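Local coordinates for protein LacI family transcription regulator (Bifidobacterium animalis subsp. lactis, PDB 4O5A) that probably binds operator DNA as a dimer and regulates transcription in response to a small effector, at the interface of chains A and B. Sequence-based numbering; all coordinates share one arbitrary frame. Chains: chain A/B, LacI family transcription regulator.

The interface of chains A and B. Residues chain A 75, 88-89, 110; chain B 89, 92-93.
A:Met89 and B:Met89, both selenomethionines, meet each other at a two-fold symmetric interface between the periplasmic binding protein-like cores of a LacI family regulator, a surface that in this family typically joins the subunits of a dimer. The pair exemplifies how such symmetry can set a residue against its own copy. The two side chains slide past one another in opposite directions, and A:Met89 SE lies 3.4 Å from B:Met89 SE. The CG methylenes are pressed equally close, A:Met89 CG to B:Met89 CG at 3.4 Å, tighter than usual for two carbons. Each side chain is bent at chi2 (-34°) and chi3 (-79°), which carries the terminal methyl past the partner selenomethionine, toward A:Leu75 and A:Ile88 in the case of B:Met89.

That methyl packs against both apolar side chains. CE of B:Met89 meets A:Leu75 tip to tip, 3.7 Å from CD1 on strand 70-76. From another side it touches A:Ile88, at the start of helix 88-99, whose side chain crosses that of B:Met89 at about a right angle; the CG2 branch of A:Ile88 lies 3.8 Å from B:Met89 CE and 3.9 Å from B:Met89 SE.

A second selenomethionine, A:Met110 on strand 105-111, lies against the next turn of the B helix. Its CG is anti to the backbone N (chi1 -170°), and bends beyond bring CE to 3.9 Å from B:Ile92 CG2, the two side chains crossing steeply. The same methyl packs 3.7 Å from the B:Ile92 carbonyl O, while its selenium lies 4.1 Å from the B:Ser93 hydroxyl OG, a van der Waals approach.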
loop_
_atom_site.group_PDB
_atom_site.type_symbol
_atom_site.label_atom_id
_atom_site.label_comp_id
_atom_site.label_asym_id
_atom_site.label_seq_id
_atom_site.Cartn_x
_atom_site.Cartn_y
_atom_site.Cartn_z
ATOM N N LEU A 75 -14.210 5.022 0.855
ATOM C CA LEU A 75 -13.357 3.837 0.952
ATOM C C LEU A 75 -13.899 2.862 1.988
ATOM O O LEU A 75 -14.654 3.249 2.884
ATOM C CB LEU A 75 -11.928 4.232 1.320
ATOM C CG LEU A 75 -11.174 5.089 0.310
ATOM C CD1 LEU A 75 -9.812 5.487 0.864
ATOM C CD2 LEU A 75 -11.023 4.323 -0.983
ATOM N N ILE A 88 -5.142 1.313 -4.110
ATOM C CA ILE A 88 -5.879 2.544 -3.872
ATOM C C ILE A 88 -4.929 3.730 -3.760
ATOM O O ILE A 88 -5.246 4.812 -4.259
ATOM C CB ILE A 88 -6.768 2.452 -2.609
ATOM C CG1 ILE A 88 -7.879 1.424 -2.816
ATOM C CG2 ILE A 88 -7.405 3.797 -2.294
ATOM C CD1 ILE A 88 -8.922 1.853 -3.837
HETATM N N MSE A 89 -3.766 3.533 -3.133
HETATM C CA MSE A 89 -2.836 4.664 -3.002
HETATM C C MSE A 89 -2.384 5.143 -4.376
HETATM O O MSE A 89 -2.314 6.335 -4.634
HETATM C CB MSE A 89 -1.618 4.322 -2.135
HETATM C CG MSE A 89 -1.750 4.696 -0.673
HETATM SE SE MSE A 89 -2.773 6.316 -0.291
HETATM C CE MSE A 89 -1.375 7.618 -0.710
HETATM N N MSE A 110 -15.242 6.991 4.957
HETATM C CA MSE A 110 -14.893 5.602 5.217
HETATM C C MSE A 110 -16.156 4.864 5.619
HETATM O O MSE A 110 -16.814 5.239 6.590
HETATM C CB MSE A 110 -13.844 5.549 6.346
HETATM C CG MSE A 110 -13.160 4.195 6.618
HETATM SE SE MSE A 110 -11.769 3.702 5.327
HETATM C CE MSE A 110 -11.018 5.453 4.977
HETATM N N MSE B 89 -2.160 4.306 3.643
HETATM C CA MSE B 89 -3.509 3.730 3.548
HETATM C C MSE B 89 -4.006 3.312 4.926
HETATM O O MSE B 89 -5.154 3.544 5.276
HETATM C CB MSE B 89 -3.569 2.541 2.581
HETATM C CG MSE B 89 -3.983 2.889 1.166
HETATM SE SE MSE B 89 -5.280 4.338 0.983
HETATM C CE MSE B 89 -6.887 3.313 1.421
ATOM N N ILE B 92 -4.956 6.366 6.922
ATOM C CA ILE B 92 -6.227 6.926 6.480
ATOM C C ILE B 92 -7.418 6.098 6.983
ATOM O O ILE B 92 -8.461 6.669 7.339
ATOM C CB ILE B 92 -6.249 7.111 4.942
ATOM C CG1 ILE B 92 -5.333 8.278 4.568
ATOM C CG2 ILE B 92 -7.653 7.389 4.435
ATOM C CD1 ILE B 92 -5.192 8.485 3.079
ATOM N N SER B 93 -7.278 4.776 7.009
ATOM C CA SER B 93 -8.298 3.909 7.611
ATOM C C SER B 93 -8.529 4.221 9.098
ATOM O O SER B 93 -9.671 4.294 9.553
ATOM C CB SER B 93 -7.941 2.433 7.456
ATOM O OG SER B 93 -8.126 2.016 6.122
#